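Local structure of phosphatase YwpJ (Bacillus subtilis, 1NRW) at residues Y104-Q116 with S152-F164. The protein dephosphorylates five- and six-carbon sugar phosphates and nucleoside monophosphates in vitro and, to a lesser extent, FMN, as a magnesium-dependent HAD-superfamily hydrolase of the Cof family. Residues are numbered along the deposited sequence; the frame is centred on the assembly and turned at random.
Sequences YEVFTGSAIYTPQ and SGFAYINSFQELF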
loop_
_atom_site.group_PDB
_atom_site.type_symbol
_atom_site.label_atom_id
_atom_site.label_comp_id
_atom_site.label_asym_id
_atom_site.label_seq_id
_atom_site.Cartn_x
_atom_site.Cartn_y
_atom_site.Cartn_z
ATOM N N TYR A 104 13.177 3.951 8.582
ATOM C CA TYR A 104 11.775 3.690 8.874
ATOM C C TYR A 104 10.878 4.887 8.613
ATOM O O TYR A 104 11.327 6.034 8.604
ATOM C CB TYR A 104 11.614 3.174 10.318
ATOM C CG TYR A 104 11.894 4.180 11.413
ATOM C CD1 TYR A 104 10.904 5.071 11.837
ATOM C CD2 TYR A 104 13.144 4.242 12.027
ATOM C CE1 TYR A 104 11.152 5.996 12.846
ATOM C CE2 TYR A 104 13.406 5.165 13.039
ATOM C CZ TYR A 104 12.405 6.038 13.441
ATOM O OH TYR A 104 12.653 6.956 14.434
ATOM N N GLU A 105 9.605 4.603 8.364
ATOM C CA GLU A 105 8.622 5.641 8.098
ATOM C C GLU A 105 7.405 5.296 8.942
ATOM O O GLU A 105 6.983 4.139 8.981
ATOM C CB GLU A 105 8.250 5.659 6.612
ATOM C CG GLU A 105 9.441 5.929 5.692
ATOM C CD GLU A 105 9.058 5.960 4.223
ATOM O OE1 GLU A 105 7.847 5.908 3.912
ATOM O OE2 GLU A 105 9.973 6.045 3.376
ATOM N N VAL A 106 6.858 6.296 9.624
ATOM C CA VAL A 106 5.698 6.085 10.485
ATOM C C VAL A 106 4.472 6.778 9.905
ATOM O O VAL A 106 4.381 8.007 9.881
ATOM C CB VAL A 106 5.960 6.626 11.912
ATOM C CG1 VAL A 106 4.821 6.220 12.844
ATOM C CG2 VAL A 106 7.293 6.087 12.442
ATOM N N PHE A 107 3.527 5.976 9.431
ATOM C CA PHE A 107 2.302 6.502 8.848
ATOM C C PHE A 107 1.301 6.806 9.953
ATOM O O PHE A 107 0.891 5.913 10.689
ATOM C CB PHE A 107 1.726 5.482 7.865
ATOM C CG PHE A 107 2.584 5.276 6.644
ATOM C CD1 PHE A 107 2.337 5.997 5.476
ATOM C CD2 PHE A 107 3.667 4.405 6.680
ATOM C CE1 PHE A 107 3.165 5.853 4.358
ATOM C CE2 PHE A 107 4.504 4.253 5.563
ATOM C CZ PHE A 107 4.249 4.980 4.405
ATOM N N THR A 108 0.928 8.077 10.065
ATOM C CA THR A 108 -0.021 8.531 11.077
ATOM C C THR A 108 -1.111 9.337 10.383
ATOM O O THR A 108 -1.182 9.372 9.157
ATOM C CB THR A 108 0.659 9.447 12.111
ATOM O OG1 THR A 108 0.986 10.699 11.494
ATOM C CG2 THR A 108 1.927 8.802 12.638
ATOM N N GLY A 109 -1.953 9.998 11.165
ATOM C CA GLY A 109 -3.004 10.797 10.562
ATOM C C GLY A 109 -2.454 12.054 9.905
ATOM O O GLY A 109 -2.720 12.329 8.735
ATOM N N SER A 110 -1.663 12.805 10.667
ATOM C CA SER A 110 -1.072 14.057 10.203
ATOM C C SER A 110 -0.045 13.940 9.077
ATOM O O SER A 110 -0.123 14.663 8.082
ATOM C CB SER A 110 -0.445 14.787 11.392
ATOM O OG SER A 110 0.375 13.910 12.146
ATOM N N ALA A 111 0.923 13.044 9.229
ATOM C CA ALA A 111 1.947 12.877 8.209
ATOM C C ALA A 111 2.714 11.577 8.386
ATOM O O ALA A 111 2.348 10.730 9.197
ATOM C CB ALA A 111 2.916 14.056 8.250
ATOM N N ILE A 112 3.774 11.426 7.601
ATOM C CA ILE A 112 4.625 10.249 7.666
ATOM C C ILE A 112 5.910 10.721 8.335
ATOM O O ILE A 112 6.701 11.438 7.728
ATOM C CB ILE A 112 4.968 9.717 6.260
ATOM C CG1 ILE A 112 3.685 9.474 5.463
ATOM C CG2 ILE A 112 5.752 8.418 6.376
ATOM C CD1 ILE A 112 3.935 9.100 4.011
ATOM N N TYR A 113 6.105 10.329 9.587
ATOM C CA TYR A 113 7.290 10.737 10.330
ATOM C C TYR A 113 8.477 9.846 10.027
ATOM O O TYR A 113 8.339 8.635 9.898
ATOM C CB TYR A 113 6.987 10.721 11.829
ATOM C CG TYR A 113 5.990 11.777 12.225
ATOM C CD1 TYR A 113 6.362 13.120 12.288
ATOM C CD2 TYR A 113 4.658 11.446 12.494
ATOM C CE1 TYR A 113 5.441 14.105 12.605
ATOM C CE2 TYR A 113 3.726 12.427 12.813
ATOM C CZ TYR A 113 4.125 13.755 12.866
ATOM O OH TYR A 113 3.213 14.736 13.171
ATOM N N THR A 114 9.653 10.453 9.918
ATOM C CA THR A 114 10.859 9.699 9.626
ATOM C C THR A 114 12.104 10.522 9.938
ATOM O O THR A 114 12.095 11.745 9.818
ATOM C CB THR A 114 10.916 9.284 8.128
ATOM O OG1 THR A 114 12.139 8.587 7.868
ATOM C CG2 THR A 114 10.845 10.513 7.225
ATOM N N PRO A 115 13.180 9.853 10.371
ATOM C CA PRO A 115 14.443 10.527 10.692
ATOM C C PRO A 115 15.408 10.481 9.499
ATOM O O PRO A 115 16.496 11.051 9.547
ATOM C CB PRO A 115 14.958 9.724 11.874
ATOM C CG PRO A 115 14.557 8.329 11.503
ATOM C CD PRO A 115 13.146 8.500 10.961
ATOM N N GLN A 116 15.005 9.799 8.428
ATOM C CA GLN A 116 15.845 9.673 7.239
ATOM C C GLN A 116 15.955 10.959 6.417
ATOM O O GLN A 116 15.067 11.814 6.459
ATOM C CB GLN A 116 15.316 8.549 6.338
ATOM C CG GLN A 116 15.891 7.163 6.613
ATOM C CD GLN A 116 15.774 6.736 8.060
ATOM O OE1 GLN A 116 16.747 6.774 8.809
ATOM N NE2 GLN A 116 14.582 6.330 8.461
ATOM N N SER A 152 6.013 14.085 -1.779
ATOM C CA SER A 152 5.870 13.385 -0.514
ATOM C C SER A 152 5.406 14.298 0.615
ATOM O O SER A 152 5.472 15.525 0.511
ATOM C CB SER A 152 7.196 12.726 -0.129
ATOM O OG SER A 152 8.214 13.697 0.070
ATOM N N GLY A 153 4.936 13.682 1.692
ATOM C CA GLY A 153 4.457 14.432 2.840
ATOM C C GLY A 153 5.129 13.944 4.107
ATOM O O GLY A 153 4.467 13.611 5.095
ATOM N N PHE A 154 6.455 13.894 4.071
ATOM C CA PHE A 154 7.230 13.449 5.219
ATOM C C PHE A 154 7.432 14.577 6.218
ATOM O O PHE A 154 7.437 15.756 5.859
ATOM C CB PHE A 154 8.603 12.938 4.777
ATOM C CG PHE A 154 8.547 11.698 3.936
ATOM C CD1 PHE A 154 8.149 10.488 4.489
ATOM C CD2 PHE A 154 8.897 11.741 2.592
ATOM C CE1 PHE A 154 8.098 9.330 3.718
ATOM C CE2 PHE A 154 8.849 10.592 1.806
ATOM C CZ PHE A 154 8.449 9.382 2.371
ATOM N N ALA A 155 7.593 14.191 7.474
ATOM C CA ALA A 155 7.837 15.124 8.562
ATOM C C ALA A 155 9.064 14.557 9.260
ATOM O O ALA A 155 9.075 13.396 9.661
ATOM C CB ALA A 155 6.649 15.153 9.510
ATOM N N TYR A 156 10.104 15.373 9.391
ATOM C CA TYR A 156 11.341 14.931 10.018
ATOM C C TYR A 156 11.314 14.914 11.538
ATOM O O TYR A 156 10.728 15.790 12.175
ATOM C CB TYR A 156 12.503 15.818 9.565
ATOM C CG TYR A 156 13.789 15.557 10.320
ATOM C CD1 TYR A 156 14.590 14.458 10.015
ATOM C CD2 TYR A 156 14.186 16.393 11.365
ATOM C CE1 TYR A 156 15.756 14.194 10.735
ATOM C CE2 TYR A 156 15.347 16.138 12.091
ATOM C CZ TYR A 156 16.127 15.038 11.771
ATOM O OH TYR A 156 17.271 14.780 12.491
ATOM N N ILE A 157 11.960 13.900 12.106
ATOM C CA ILE A 157 12.088 13.760 13.551
ATOM C C ILE A 157 13.520 13.303 13.815
ATOM O O ILE A 157 14.096 12.558 13.020
ATOM C CB ILE A 157 11.105 12.715 14.148
ATOM C CG1 ILE A 157 11.315 11.349 13.491
ATOM C CG2 ILE A 157 9.670 13.196 13.987
ATOM C CD1 ILE A 157 10.500 10.237 14.130
ATOM N N ASN A 158 14.101 13.765 14.916
ATOM C CA ASN A 158 15.465 13.384 15.268
ATOM C C ASN A 158 15.458 11.970 15.829
ATOM O O ASN A 158 16.394 11.201 15.614
ATOM C CB ASN A 158 16.034 14.352 16.312
ATOM C CG ASN A 158 16.067 15.788 15.823
ATOM O OD1 ASN A 158 16.755 16.110 14.854
ATOM N ND2 ASN A 158 15.315 16.662 16.489
ATOM N N SER A 159 14.390 11.635 16.546
ATOM C CA SER A 159 14.237 10.315 17.149
ATOM C C SER A 159 12.760 9.969 17.289
ATOM O O SER A 159 11.919 10.857 17.424
ATOM C CB SER A 159 14.896 10.278 18.528
ATOM O OG SER A 159 14.723 9.012 19.139
ATOM N N PHE A 160 12.454 8.676 17.261
ATOM C CA PHE A 160 11.078 8.197 17.387
ATOM C C PHE A 160 10.508 8.688 18.712
ATOM O O PHE A 160 9.296 8.783 18.888
ATOM C CB PHE A 160 11.054 6.666 17.363
ATOM C CG PHE A 160 11.556 6.033 18.633
ATOM C CD1 PHE A 160 10.663 5.615 19.617
ATOM C CD2 PHE A 160 12.920 5.890 18.864
ATOM C CE1 PHE A 160 11.121 5.064 20.815
ATOM C CE2 PHE A 160 13.392 5.341 20.058
ATOM C CZ PHE A 160 12.490 4.927 21.037
ATOM N N GLN A 161 11.405 8.989 19.644
ATOM C CA GLN A 161 11.024 9.462 20.969
ATOM C C GLN A 161 10.078 10.657 20.887
ATOM O O GLN A 161 9.152 10.784 21.689
ATOM C CB GLN A 161 12.274 9.867 21.746
ATOM C CG GLN A 161 12.142 9.757 23.244
ATOM C CD GLN A 161 12.459 8.364 23.740
ATOM O OE1 GLN A 161 13.582 7.875 23.582
ATOM N NE2 GLN A 161 11.474 7.714 24.346
ATOM N N GLU A 162 10.312 11.522 19.905
ATOM C CA GLU A 162 9.503 12.719 19.712
ATOM C C GLU A 162 8.034 12.431 19.456
ATOM O O GLU A 162 7.188 13.308 19.632
ATOM C CB GLU A 162 10.055 13.530 18.546
ATOM C CG GLU A 162 11.438 14.095 18.787
ATOM C CD GLU A 162 12.040 14.671 17.526
ATOM O OE1 GLU A 162 11.382 15.510 16.877
ATOM O OE2 GLU A 162 13.173 14.283 17.184
ATOM N N LEU A 163 7.721 11.208 19.040
ATOM C CA LEU A 163 6.336 10.863 18.756
ATOM C C LEU A 163 5.569 10.445 20.010
ATOM O O LEU A 163 4.365 10.175 19.948
ATOM C CB LEU A 163 6.284 9.740 17.717
ATOM C CG LEU A 163 6.991 10.030 16.388
ATOM C CD1 LEU A 163 6.839 8.830 15.454
ATOM C CD2 LEU A 163 6.401 11.282 15.753
ATOM N N PHE A 164 6.260 10.413 21.146
ATOM C CA PHE A 164 5.634 10.009 22.402
ATOM C C PHE A 164 5.779 11.031 23.526
ATOM O O PHE A 164 4.967 11.061 24.449
ATOM C CB PHE A 164 6.232 8.683 22.868
ATOM C CG PHE A 164 6.028 7.555 21.900
ATOM C CD1 PHE A 164 4.902 6.744 21.983
ATOM C CD2 PHE A 164 6.954 7.319 20.889
ATOM C CE1 PHE A 164 4.701 5.711 21.072
ATOM C CE2 PHE A 164 6.763 6.291 19.973
ATOM C CZ PHE A 164 5.635 5.485 20.063
#
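Residues 154-156 pair in parallel with residues 112-114, matching Ile112 to Phe154, Tyr113 to Ala155 and Thr114 to Tyr156. Ala155 makes two bonds to the neighbouring strand, bracketing Tyr113: its N donates to Ile112 O (2.9 Å) and its O accepts from Thr114 N (3.0 Å). Ile157 N carries the pairing on to Thr114 O (3.1 Å).

Apolar contacts follow on both faces. On the Tyr113 and Ala155 face, Leu163 CD2 sits over the Tyr113 ring in a CH-pi contact, 3.8 Å from its centroid, while Ala155 CB and Ile157 CG2 approach Tyr113 CD1. Leu163 CD1 meets Val106 CG2 tip to tip. On the other face, Ile112 CG2 (3.7 Å) and Thr114 CG2 (3.8 Å) touch Phe154 CE1 and CD1 respectively.

Glu105, its chain extended beyond CG (chi2 -179°), brings OE1 to the Phe154 ring edge, 3.4 Å from CE1, with carboxylate and ring planes 76° apart.

Joined through helices 118-132 and 138-150, the parallel pair is a beta-alpha-beta crossover that places 154-156 at one border of the six-stranded mixed sheet, consistent with the cap domain of Cof-type HAD phosphatases. Helix 118-132 touches Phe154, Thr114 and Glu105; across the sheet, helix 87-99 packs on Val106 and Phe160.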